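Local coordinates for B-agarase (Saccharophagus degradans, PDB 4BQ2), which hydrolyses the beta-1,4-glycosidic linkages of agarose as a family 50 exo-beta-agarase, probably shortening the polysaccharide from a chain end, at residues K159-L163 against S164-K168; G299-Y302 against D303-T306. All blocks are in the same frame, centred on the assembly; numbering follows the deposited sequence. Where two conformers were deposited one is given.

In the fold
From the N terminus the chain first builds the CBM-like beta domain, where contact 1 closes the loop between strand 150-155 and strand 166-174 with a tight turn that leads straight into the second of these strands. Further along the chain, contact 2 marks the exit of strand 296-301, which lies in a four-stranded antiparallel sheet, into a short 3-10 turn on the way to helix 328-332. Both contacts are local, each within one continuous run of residues, and they follow in series without nesting or crossing. Their centres lie about 41 Å apart and their nearest atoms about 19 Å, so they do not touch: one leads into strand 166-174, the other follows strand 296-301.

Contact 1: K159-L163 against S164-K168; sequences KNLDL and SGIAK
The carboxylate of Asp162 faces the start of 164-168, where the backbone N of Ser164 meets OD1 at 3.1 Å from above the carboxylate plane, about 45° out of it. The Ser164 hydroxyl also donates to OD1, although the modelled distance of 2.4 Å from Ser164 OG to Asp162 OD1 is doubtfully short. At OD2, side-chain amides of Gln93 and Asn94 donate, so both ends of this flat group are occupied. With CG anti to the backbone N (chi1 -180°), the carboxylate lies on the side of the following residues, and the short aspartate reaches the N two residues ahead. The backbone closes as well: Gly165 N donates to Asp162 O at 3.0 Å. Next to these polar bonds Ile166 CD1 packs 3.9 Å from Leu163 CD2, the two side chains running side by side, while Leu161 crosses Ile166 at about a right angle, with its CD1 4.2 Å from Ile166 CD1. Leu161 and Ile166, both buried, also touch Val90 of strand 84-92, a place that suits branched aliphatics. An Asx turn built into a type I beta turn thus leads into strand 166-174, whose classic beta bulge sets Ala167 and Lys168 against Thr91.

Contact 2: G299-Y302 against D303-T306; sequences GYDY and DQAT
Asp303 O is gripped twice by Thr306, whose OG1 also comes within 4.1 Å of Tyr302 CB across the contact. Thr306 N donates to Asp303 O at 2.9 Å, and Thr306 OG1 to Asp303 O at 2.8 Å, the hydroxyl arriving with a C=O...O angle of 156° and tilted just 15° from the carbonyl plane. A chi1 of 71°, which sets OG1 between the backbone N and the carbonyl carbon, folds the hydroxyl back to the same acceptor that the N uses, and Ser330 OG is a further hydrogen-bond partner of OG1. Threonine suits this place because its short branch reaches back over a single turn.

Before the turn, Asp301 OD1 accepts from Tyr302 N at 2.8 Å, the N-H approaching from above the carboxylate plane. Tyr361 OH also bonds OD1, and OD2 forms a salt bridge with Arg372; this pairing should stabilise the charge of a buried aspartate. Tyr302 sends its ring away from the turn, where it meets the ring of Tyr361 and its OH bonds Glu374, while the N of exposed Asp303 is held by Thr333 OG1. A large aromatic with a polar tip fits a buried site of this kind. The Thr306 N to Asp303 O bond closes a type I turn, the single 3-10 turn 304-306, just after strand 296-301 leaves its four-stranded antiparallel sheet.

Contact 1: K159-L163 against S164-K168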
ATOM      1  N   LYS A 159      16.522  -2.442  11.108  1.00 23.28           N
ATOM      2  CA  LYS A 159      17.612  -2.881  10.215  1.00 25.56           C
ATOM      3  C   LYS A 159      18.794  -3.555  10.936  1.00 25.79           C
ATOM      4  O   LYS A 159      19.448  -4.458  10.387  1.00 26.39           O
ATOM      5  CB  LYS A 159      18.130  -1.719   9.369  1.00 26.24           C
ATOM      6  CG  LYS A 159      17.316  -1.473   8.087  1.00 27.69           C
ATOM      7  CD  LYS A 159      16.212  -0.433   8.295  1.00 27.23           C
ATOM      8  CE  LYS A 159      15.656   0.055   6.937  1.00 26.70           C
ATOM      9  NZ  LYS A 159      14.797   1.277   7.118  1.00 26.34           N
ATOM     10  N   ASN A 160      19.088  -3.090  12.143  1.00 24.77           N
ATOM     11  CA  ASN A 160      20.169  -3.683  12.926  1.00 26.31           C
ATOM     12  C   ASN A 160      19.706  -4.208  14.267  1.00 25.54           C
ATOM     13  O   ASN A 160      19.561  -3.444  15.240  1.00 23.14           O
ATOM     14  CB  ASN A 160      21.308  -2.683  13.060  1.00 28.49           C
ATOM     15  CG  ASN A 160      21.912  -2.360  11.713  1.00 31.34           C
ATOM     16  OD1 ASN A 160      22.568  -3.209  11.099  1.00 33.44           O
ATOM     17  ND2 ASN A 160      21.624  -1.170  11.206  1.00 30.24           N
ATOM     18  N   LEU A 161      19.452  -5.510  14.283  1.00 23.46           N
ATOM     19  CA  LEU A 161      19.037  -6.245  15.465  1.00 23.66           C
ATOM     20  C   LEU A 161      20.227  -6.433  16.416  1.00 23.85           C
ATOM     21  O   LEU A 161      21.371  -6.266  16.001  1.00 21.94           O
ATOM     22  CB  LEU A 161      18.464  -7.618  15.080  1.00 21.82           C
ATOM     23  CG  LEU A 161      17.147  -7.655  14.285  1.00 22.71           C
ATOM     24  CD1 LEU A 161      16.677  -9.091  14.122  1.00 21.41           C
ATOM     25  CD2 LEU A 161      16.059  -6.798  14.945  1.00 19.49           C
ATOM     26  N   ASP A 162      19.937  -6.796  17.671  1.00 21.82           N
ATOM     27  CA  ASP A 162      20.975  -7.182  18.645  1.00 23.24           C
ATOM     28  C   ASP A 162      21.376  -8.628  18.378  1.00 22.77           C
ATOM     29  O   ASP A 162      20.769  -9.563  18.896  1.00 22.13           O
ATOM     30  CB  ASP A 162      20.446  -7.002  20.091  1.00 23.75           C
ATOM     31  CG  ASP A 162      21.470  -7.375  21.169  1.00 23.82           C
ATOM     32  OD1 ASP A 162      22.641  -7.715  20.864  1.00 25.53           O
ATOM     33  OD2 ASP A 162      21.070  -7.332  22.344  1.00 23.40           O
ATOM     34  N   LEU A 163      22.418  -8.786  17.566  1.00 22.97           N
ATOM     35  CA  LEU A 163      22.919 -10.096  17.158  1.00 24.86           C
ATOM     36  C   LEU A 163      23.435 -10.945  18.334  1.00 25.59           C
ATOM     37  O   LEU A 163      23.517 -12.182  18.241  1.00 23.90           O
ATOM     38  CB  LEU A 163      23.984  -9.932  16.061  1.00 23.51           C
ATOM     39  CG  LEU A 163      23.422  -9.336  14.751  1.00 25.41           C
ATOM     40  CD1 LEU A 163      24.411  -9.490  13.601  1.00 26.20           C
ATOM     41  CD2 LEU A 163      22.092  -9.984  14.361  1.00 25.21           C
ATOM     42  N   SER A 164      23.745 -10.288  19.450  1.00 27.88           N
ATOM     43  CA  SER A 164      24.192 -11.026  20.640  1.00 28.15           C
ATOM     44  C   SER A 164      23.050 -11.824  21.255  1.00 28.35           C
ATOM     45  O   SER A 164      23.299 -12.757  22.016  1.00 27.46           O
ATOM     46  CB  SER A 164      24.879 -10.103  21.664  1.00 27.93           C
ATOM     47  OG  SER A 164      23.972  -9.165  22.242  1.00 29.86           O
ATOM     48  N   GLY A 165      21.800 -11.496  20.893  1.00 26.36           N
ATOM     49  CA  GLY A 165      20.662 -12.307  21.312  1.00 24.07           C
ATOM     50  C   GLY A 165      19.484 -12.464  20.353  1.00 24.81           C
ATOM     51  O   GLY A 165      18.461 -11.806  20.516  1.00 24.23           O
ATOM     52  N   ILE A 166      19.597 -13.359  19.369  1.00 25.00           N
ATOM     53  CA  ILE A 166      18.471 -13.650  18.470  1.00 24.89           C
ATOM     54  C   ILE A 166      17.523 -14.665  19.121  1.00 24.20           C
ATOM     55  O   ILE A 166      17.905 -15.801  19.383  1.00 24.87           O
ATOM     56  CB  ILE A 166      18.957 -14.108  17.049  1.00 25.41           C
ATOM     57  CG1 ILE A 166      19.797 -13.006  16.372  1.00 26.29           C
ATOM     58  CG2 ILE A 166      17.793 -14.593  16.167  1.00 24.98           C
ATOM     59  CD1 ILE A 166      19.174 -11.621  16.348  1.00 26.76           C
ATOM     60  N   ALA A 167      16.281 -14.251  19.352  1.00 22.28           N
ATOM     61  CA  ALA A 167      15.349 -15.018  20.178  1.00 23.90           C
ATOM     62  C   ALA A 167      14.327 -15.813  19.393  1.00 24.38           C
ATOM     63  O   ALA A 167      13.794 -16.802  19.890  1.00 23.41           O
ATOM     64  CB  ALA A 167      14.635 -14.104  21.183  1.00 23.50           C
ATOM     65  N   LYS A 168      14.023 -15.383  18.172  1.00 23.56           N
ATOM     66  CA  LYS A 168      12.983 -16.062  17.452  1.00 23.62           C
ATOM     67  C   LYS A 168      13.136 -15.845  15.957  1.00 23.81           C
ATOM     68  O   LYS A 168      13.495 -14.752  15.522  1.00 23.81           O
ATOM     69  CB  LYS A 168      11.630 -15.560  17.919  1.00 24.44           C
ATOM     70  CG  LYS A 168      10.448 -16.218  17.240  1.00 25.39           C
ATOM     71  CD  LYS A 168       9.174 -15.456  17.547  1.00 27.61           C
ATOM     72  CE  LYS A 168       8.289 -16.238  18.457  1.00 30.31           C
ATOM     73  NZ  LYS A 168       6.896 -15.765  18.175  1.00 39.40           N
TER

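Contact 2: G299-Y302 against D303-T306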
ATOM      1  N   GLY A 299      18.633  13.119  -7.578  1.00 26.24           N
ATOM      2  CA  GLY A 299      19.792  13.460  -6.787  1.00 27.32           C
ATOM      3  C   GLY A 299      20.250  14.888  -7.008  1.00 29.07           C
ATOM      4  O   GLY A 299      21.215  15.323  -6.373  1.00 31.76           O
ATOM      5  N   TYR A 300      19.575  15.623  -7.894  1.00 28.12           N
ATOM      6  CA  TYR A 300      19.863  17.051  -8.047  1.00 28.82           C
ATOM      7  C   TYR A 300      18.886  17.965  -7.284  1.00 29.68           C
ATOM      8  O   TYR A 300      17.770  17.551  -6.901  1.00 27.72           O
ATOM      9  CB  TYR A 300      19.955  17.424  -9.526  1.00 31.90           C
ATOM     10  CG  TYR A 300      21.112  16.733 -10.235  1.00 35.59           C
ATOM     11  CD1 TYR A 300      20.988  15.420 -10.679  1.00 36.02           C
ATOM     12  CD2 TYR A 300      22.336  17.388 -10.432  1.00 37.83           C
ATOM     13  CE1 TYR A 300      22.037  14.775 -11.318  1.00 40.81           C
ATOM     14  CE2 TYR A 300      23.392  16.751 -11.064  1.00 40.65           C
ATOM     15  CZ  TYR A 300      23.230  15.441 -11.510  1.00 42.97           C
ATOM     16  OH  TYR A 300      24.254  14.779 -12.146  1.00 47.10           O
ATOM     17  N   ASP A 301      19.310  19.216  -7.074  1.00 29.31           N
ATOM     18  CA  ASP A 301      18.498  20.209  -6.411  1.00 27.66           C
ATOM     19  C   ASP A 301      18.650  21.564  -7.106  1.00 28.07           C
ATOM     20  O   ASP A 301      19.567  21.765  -7.912  1.00 27.70           O
ATOM     21  CB  ASP A 301      18.819  20.274  -4.906  1.00 29.62           C
ATOM     22  CG  ASP A 301      17.616  20.708  -4.065  1.00 29.84           C
ATOM     23  OD1 ASP A 301      16.557  21.097  -4.633  1.00 28.42           O
ATOM     24  OD2 ASP A 301      17.727  20.667  -2.818  1.00 29.64           O
ATOM     25  N   TYR A 302      17.705  22.452  -6.848  1.00 27.07           N
ATOM     26  CA  TYR A 302      17.689  23.763  -7.471  1.00 29.75           C
ATOM     27  C   TYR A 302      17.857  24.822  -6.390  1.00 30.48           C
ATOM     28  O   TYR A 302      17.572  24.561  -5.214  1.00 29.70           O
ATOM     29  CB  TYR A 302      16.365  24.000  -8.210  1.00 29.79           C
ATOM     30  CG  TYR A 302      16.045  22.983  -9.307  1.00 30.16           C
ATOM     31  CD1 TYR A 302      17.056  22.399 -10.074  1.00 29.68           C
ATOM     32  CD2 TYR A 302      14.721  22.618  -9.584  1.00 28.90           C
ATOM     33  CE1 TYR A 302      16.759  21.471 -11.071  1.00 28.65           C
ATOM     34  CE2 TYR A 302      14.428  21.688 -10.575  1.00 30.58           C
ATOM     35  CZ  TYR A 302      15.455  21.127 -11.318  1.00 27.83           C
ATOM     36  OH  TYR A 302      15.166  20.219 -12.307  1.00 26.88           O
ATOM     37  N   ASP A 303      18.345  26.003  -6.756  0.50 31.40           N
ATOM     38  CA  ASP A 303      18.458  27.058  -5.753  0.50 34.26           C
ATOM     39  C   ASP A 303      17.053  27.621  -5.487  0.50 34.48           C
ATOM     40  O   ASP A 303      16.318  27.990  -6.407  0.50 35.76           O
ATOM     41  CB  ASP A 303      19.525  28.102  -6.121  0.50 35.53           C
ATOM     42  CG  ASP A 303      20.961  27.625  -5.789  0.50 37.89           C
ATOM     43  OD1 ASP A 303      21.352  27.638  -4.600  0.50 37.56           O
ATOM     44  OD2 ASP A 303      21.704  27.225  -6.712  0.50 38.21           O
ATOM     45  N   GLN A 304      16.693  27.627  -4.208  1.00 32.43           N
ATOM     46  CA  GLN A 304      15.321  27.804  -3.719  1.00 35.54           C
ATOM     47  C   GLN A 304      14.623  29.094  -4.153  1.00 35.35           C
ATOM     48  O   GLN A 304      13.386  29.140  -4.183  1.00 36.62           O
ATOM     49  CB  GLN A 304      15.235  27.585  -2.202  1.00 36.81           C
ATOM     50  CG  GLN A 304      15.696  26.192  -1.779  1.00 34.71           C
ATOM     51  CD  GLN A 304      14.826  25.072  -2.359  1.00 35.09           C
ATOM     52  OE1 GLN A 304      15.264  24.304  -3.223  1.00 35.09           O
ATOM     53  NE2 GLN A 304      13.592  24.980  -1.889  1.00 35.19           N
ATOM     54  N   ALA A 305      15.398  30.113  -4.521  1.00 32.98           N
ATOM     55  CA  ALA A 305      14.834  31.380  -5.014  1.00 33.09           C
ATOM     56  C   ALA A 305      14.058  31.188  -6.328  1.00 33.54           C
ATOM     57  O   ALA A 305      13.258  32.048  -6.739  1.00 32.89           O
ATOM     58  CB  ALA A 305      15.941  32.418  -5.200  1.00 32.72           C
ATOM     59  N   THR A 306      14.299  30.053  -6.981  1.00 33.13           N
ATOM     60  CA  THR A 306      13.705  29.760  -8.271  1.00 33.44           C
ATOM     61  C   THR A 306      12.558  28.776  -8.162  1.00 34.39           C
ATOM     62  O   THR A 306      11.904  28.502  -9.158  1.00 34.59           O
ATOM     63  CB  THR A 306      14.737  29.197  -9.290  1.00 34.77           C
ATOM     64  OG1 THR A 306      15.128  27.861  -8.913  1.00 34.89           O
ATOM     65  CG2 THR A 306      15.959  30.111  -9.392  1.00 34.00           C
TER